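PDB 5NLC: PipY from Synechococcus elongatus, which binds pyridoxal 5'-phosphate in a modified TIM barrel and probably takes part in the homeostasis of this vitamin B6 cofactor. Local coordinates for residues C114-K118 and W128-L133; M152-P156 and L167-A171. The contacts are given in a common frame with arbitrary orientation. Numbering follows the deposited sequence.

Contact 1 of 2, residues C114-K118 and W128-L133; sequences CLQVK and WDPADL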
loop_
_atom_site.group_PDB
_atom_site.type_symbol
_atom_site.label_atom_id
_atom_site.label_comp_id
_atom_site.label_asym_id
_atom_site.label_seq_id
_atom_site.Cartn_x
_atom_site.Cartn_y
_atom_site.Cartn_z
ATOM N N CYS A 114 5.936 1.603 -0.470
ATOM C CA CYS A 114 5.459 2.958 -0.560
ATOM C C CYS A 114 5.848 3.695 0.720
ATOM O O CYS A 114 5.908 3.142 1.849
ATOM C CB CYS A 114 3.945 3.046 -0.839
ATOM S SG CYS A 114 3.481 2.350 -2.459
ATOM N N LEU A 115 6.140 4.965 0.532
ATOM C CA LEU A 115 6.423 5.842 1.644
ATOM C C LEU A 115 5.121 6.567 2.016
ATOM O O LEU A 115 4.538 7.292 1.186
ATOM C CB LEU A 115 7.471 6.845 1.218
ATOM C CG LEU A 115 8.755 6.217 0.676
ATOM C CD1 LEU A 115 9.705 7.338 0.249
ATOM C CD2 LEU A 115 9.413 5.394 1.744
ATOM N N GLN A 116 4.690 6.376 3.240
ATOM C CA GLN A 116 3.455 6.910 3.754
ATOM C C GLN A 116 3.753 8.294 4.284
ATOM O O GLN A 116 4.463 8.426 5.276
ATOM C CB GLN A 116 2.942 6.079 4.891
ATOM C CG GLN A 116 1.559 6.508 5.392
ATOM C CD GLN A 116 1.030 5.652 6.500
ATOM O OE1 GLN A 116 1.149 4.455 6.471
ATOM N NE2 GLN A 116 0.278 6.261 7.409
ATOM N N VAL A 117 3.183 9.306 3.625
ATOM C CA VAL A 117 3.487 10.693 3.857
ATOM C C VAL A 117 2.268 11.362 4.479
ATOM O O VAL A 117 1.152 11.187 4.014
ATOM C CB VAL A 117 3.771 11.420 2.527
ATOM C CG1 VAL A 117 4.172 12.878 2.788
ATOM C CG2 VAL A 117 4.917 10.750 1.837
ATOM N N LYS A 118 2.521 12.197 5.476
ATOM C CA LYS A 118 1.493 12.928 6.170
ATOM C C LYS A 118 1.516 14.360 5.619
ATOM O O LYS A 118 2.326 15.166 5.994
ATOM C CB LYS A 118 1.732 12.894 7.686
ATOM C CG LYS A 118 0.710 13.656 8.491
ATOM C CD LYS A 118 0.925 13.590 10.006
ATOM C CE LYS A 118 0.464 12.264 10.565
ATOM N NZ LYS A 118 0.572 12.283 12.062
ATOM N N TRP A 128 5.465 10.298 7.127
ATOM C CA TRP A 128 6.639 11.129 7.001
ATOM C C TRP A 128 6.175 12.579 7.008
ATOM O O TRP A 128 5.166 12.909 6.384
ATOM C CB TRP A 128 7.363 10.935 5.675
ATOM C CG TRP A 128 8.173 9.721 5.393
ATOM C CD1 TRP A 128 7.700 8.474 4.976
ATOM C CD2 TRP A 128 9.568 9.620 5.387
ATOM N NE1 TRP A 128 8.738 7.634 4.747
ATOM C CE2 TRP A 128 9.895 8.308 4.961
ATOM C CE3 TRP A 128 10.597 10.522 5.632
ATOM C CZ2 TRP A 128 11.180 7.892 4.803
ATOM C CZ3 TRP A 128 11.847 10.079 5.479
ATOM C CH2 TRP A 128 12.131 8.781 5.094
ATOM N N ASP A 129 6.952 13.442 7.625
ATOM C CA ASP A 129 6.805 14.879 7.421
ATOM C C ASP A 129 7.377 15.179 5.999
ATOM O O ASP A 129 8.471 14.685 5.680
ATOM C CB ASP A 129 7.569 15.611 8.485
ATOM C CG ASP A 129 7.829 17.041 8.122
ATOM O OD1 ASP A 129 6.930 17.849 8.337
ATOM O OD2 ASP A 129 8.944 17.338 7.608
ATOM N N PRO A 130 6.633 15.877 5.125
ATOM C CA PRO A 130 7.153 16.124 3.737
ATOM C C PRO A 130 8.523 16.723 3.579
ATOM O O PRO A 130 9.258 16.345 2.625
ATOM C CB PRO A 130 6.108 17.046 3.073
ATOM C CG PRO A 130 4.918 16.948 3.955
ATOM C CD PRO A 130 5.343 16.532 5.331
ATOM N N ALA A 131 8.869 17.642 4.474
ATOM C CA ALA A 131 10.231 18.252 4.484
ATOM C C ALA A 131 11.339 17.246 4.806
ATOM O O ALA A 131 12.426 17.186 4.155
ATOM C CB ALA A 131 10.269 19.408 5.488
ATOM N N ASP A 132 11.051 16.401 5.805
ATOM C CA ASP A 132 11.969 15.322 6.163
ATOM C C ASP A 132 12.108 14.344 4.996
ATOM O O ASP A 132 13.214 13.949 4.666
ATOM C CB ASP A 132 11.526 14.615 7.477
ATOM C CG ASP A 132 12.554 13.577 8.013
ATOM O OD1 ASP A 132 13.830 13.751 7.915
ATOM O OD2 ASP A 132 12.056 12.542 8.584
ATOM N N LEU A 133 10.995 13.955 4.378
ATOM C CA LEU A 133 11.068 13.048 3.226
ATOM C C LEU A 133 11.936 13.652 2.107
ATOM O O LEU A 133 12.815 13.010 1.599
ATOM C CB LEU A 133 9.683 12.695 2.661
ATOM C CG LEU A 133 9.644 11.753 1.449
ATOM C CD1 LEU A 133 10.497 10.481 1.602
ATOM C CD2 LEU A 133 8.175 11.447 1.134
#

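Contact 2 of 2, residues M152-P156 and L167-A171; sequences MVIAP and LFAQA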
loop_
_atom_site.group_PDB
_atom_site.type_symbol
_atom_site.label_atom_id
_atom_site.label_comp_id
_atom_site.label_asym_id
_atom_site.label_seq_id
_atom_site.Cartn_x
_atom_site.Cartn_y
_atom_site.Cartn_z
ATOM N N MET A 152 2.191 6.533 -0.269
ATOM C CA MET A 152 0.894 6.216 0.278
ATOM C C MET A 152 0.358 7.458 1.024
ATOM O O MET A 152 1.030 8.028 1.820
ATOM C CB MET A 152 0.937 5.031 1.228
ATOM C CG MET A 152 -0.433 4.612 1.781
ATOM S SD MET A 152 -0.406 3.330 3.026
ATOM C CE MET A 152 -1.961 2.538 2.673
ATOM N N VAL A 153 -0.888 7.848 0.736
ATOM C CA VAL A 153 -1.544 8.924 1.462
ATOM C C VAL A 153 -2.905 8.468 1.972
ATOM O O VAL A 153 -3.678 7.895 1.188
ATOM C CB VAL A 153 -1.667 10.107 0.497
ATOM C CG1 VAL A 153 -2.566 11.136 1.015
ATOM C CG2 VAL A 153 -0.292 10.717 0.312
ATOM N N ILE A 154 -3.171 8.652 3.274
ATOM C CA ILE A 154 -4.416 8.235 3.880
ATOM C C ILE A 154 -5.049 9.499 4.449
ATOM O O ILE A 154 -4.411 10.225 5.228
ATOM C CB ILE A 154 -4.207 7.228 5.029
ATOM C CG1 ILE A 154 -3.311 6.054 4.552
ATOM C CG2 ILE A 154 -5.547 6.882 5.641
ATOM C CD1 ILE A 154 -3.049 5.034 5.637
ATOM N N ALA A 155 -6.287 9.762 4.067
ATOM C CA ALA A 155 -6.967 10.957 4.577
ATOM C C ALA A 155 -7.296 10.763 6.048
ATOM O O ALA A 155 -7.644 9.628 6.450
ATOM C CB ALA A 155 -8.238 11.193 3.781
ATOM N N PRO A 156 -7.129 11.811 6.897
ATOM C CA PRO A 156 -7.572 11.767 8.263
ATOM C C PRO A 156 -9.031 11.398 8.344
ATOM O O PRO A 156 -9.800 11.738 7.423
ATOM C CB PRO A 156 -7.372 13.209 8.738
ATOM C CG PRO A 156 -6.171 13.672 7.963
ATOM C CD PRO A 156 -6.349 13.029 6.618
ATOM N N LEU A 167 -6.406 16.699 -1.180
ATOM C CA LEU A 167 -5.303 15.913 -0.628
ATOM C C LEU A 167 -4.702 14.958 -1.631
ATOM O O LEU A 167 -3.458 14.903 -1.696
ATOM C CB LEU A 167 -5.715 15.159 0.668
ATOM C CG LEU A 167 -4.686 14.184 1.261
ATOM C CD1 LEU A 167 -3.499 14.865 1.924
ATOM C CD2 LEU A 167 -5.395 13.312 2.260
ATOM N N PHE A 168 -5.573 14.222 -2.368
ATOM C CA PHE A 168 -5.131 13.262 -3.328
ATOM C C PHE A 168 -4.429 13.937 -4.506
ATOM O O PHE A 168 -3.422 13.418 -5.020
ATOM C CB PHE A 168 -6.248 12.353 -3.775
ATOM C CG PHE A 168 -6.784 11.420 -2.681
ATOM C CD1 PHE A 168 -6.008 10.974 -1.610
ATOM C CD2 PHE A 168 -8.082 10.945 -2.819
ATOM C CE1 PHE A 168 -6.557 10.070 -0.680
ATOM C CE2 PHE A 168 -8.628 10.072 -1.930
ATOM C CZ PHE A 168 -7.852 9.636 -0.837
ATOM N N ALA A 169 -4.890 15.138 -4.847
ATOM C CA ALA A 169 -4.220 15.931 -5.897
ATOM C C ALA A 169 -2.834 16.398 -5.458
ATOM O O ALA A 169 -1.854 16.357 -6.223
ATOM C CB ALA A 169 -5.124 17.107 -6.280
ATOM N N GLN A 170 -2.767 16.829 -4.213
ATOM C CA GLN A 170 -1.510 17.260 -3.609
ATOM C C GLN A 170 -0.549 16.133 -3.552
ATOM O O GLN A 170 0.621 16.371 -3.803
ATOM C CB GLN A 170 -1.723 17.855 -2.248
ATOM C CG GLN A 170 -0.500 18.483 -1.581
ATOM C CD GLN A 170 -0.741 18.802 -0.113
ATOM O OE1 GLN A 170 -1.792 18.408 0.492
ATOM N NE2 GLN A 170 0.227 19.461 0.494
ATOM N N ALA A 171 -0.996 14.928 -3.213
ATOM C CA ALA A 171 -0.138 13.742 -3.273
ATOM C C ALA A 171 0.415 13.486 -4.642
ATOM O O ALA A 171 1.597 13.297 -4.780
ATOM C CB ALA A 171 -0.882 12.528 -2.790
#

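Contact 1 of 2, residues C114-K118 and W128-L133
Two backbone hydrogen bonds tie segment 114-118, on strand 112-116, to the residue that leads into helix 130-141. Trp128 N donates to Gln116 O (2.8 Å, 164° at the hydrogen), and Lys118 N donates to Trp128 O (2.9 Å, 169°). Both flank Val117, whose CA lies 4.5 Å from the CA of Trp128, so the pair forms a single beta bridge. One residue on, Asp129 is the N-cap: its OD2 accepts from Asp132 N at 2.9 Å, and the first helical turn closes with Leu133 N to Asp129 O, also 2.9 Å. Lys118 sends its NZ away to the carbonyls of Asp122 and Lys125, within the connecting loop.

Around this polar frame the packing is apolar. Leu115 CD1 meets Leu133 CD1 at 3.5 Å, and Val117 CG2 meets Leu133 CD2 at 3.4 Å, so Leu133 touches both Leu115 and Val117. The indole of Trp128 lies beside Leu115; Trp128 CD1 is 4.1 Å from Leu115 CB. This is the strand-to-helix half of a beta-alpha-beta unit of the barrel. Its cross-segment hydrogen bonds use backbone atoms alone, and so need no particular side chain at Gln116, Lys118 or Trp128.

Contact 2 of 2, residues M152-P156 and L167-A171
Between strand 147-152 of the modified TIM barrel and helix 161-181, the beta-alpha connection packs back against its own helix. Met152 points its CA-to-CB bond away from segment 167-171, and its side chain touches Gln116 and Arg210 instead. Val153 reverses the direction: its CA-to-CB bond points toward the helix, and it loses 78 Å² of surface there, the most of any residue in this contact. Its two methyls diverge, Val153 CG1 lying 3.7 Å from Leu167 CG and Val153 CG2 3.6 Å from Ala171 CB. Leu167 and Ala171 are one turn apart, joined by the helical bond Ala171 N to Leu167 O (2.9 Å), so the valine spans that turn. Phe168 adds its ring at longer range, with Phe168 CD1 4.3 Å from Val153 CG1, and its side chain also reaches Leu200 and Ala201 of helix 198-203.

The CA-to-CB bond of Ile154 points away from the helix, and its side chain touches Arg210, a residue that binds pyridoxal 5'-phosphate in the cofactor-bound protein. The neighbouring residues Val153 and Ile154 thus face the helix and the cofactor site respectively. No hydrogen bond crosses between the segments, and the 238 Å² buried comes from van der Waals packing. Farther along, Ala155 and Pro156 draw on one leucine branch: Leu167 CD2 lies 3.7 Å from Ala155 CA, 3.9 Å from Ala155 CB and 4.5 Å from Pro156 CD.

Contacts 1 and 2 follow one another along the chain, with centres 11 Å apart, and belong to successive strand-loop-helix units of the same barrel. They meet where the two strands run side by side: Leu115 O lies 2.9 Å from Met152 N and Val117 N 3.1 Å from Met152 O, both probable hydrogen bonds in parallel register. Gln116 CG also packs 3.9 Å from Met152 O. Of the two, contact 2 lies next to the pyridoxal phosphate site, which is empty here, and contact 1 is set back: the side chain of Ile154 comes within about 4 Å of that of Arg210, whereas that of Gln116 stays about 8 Å from it.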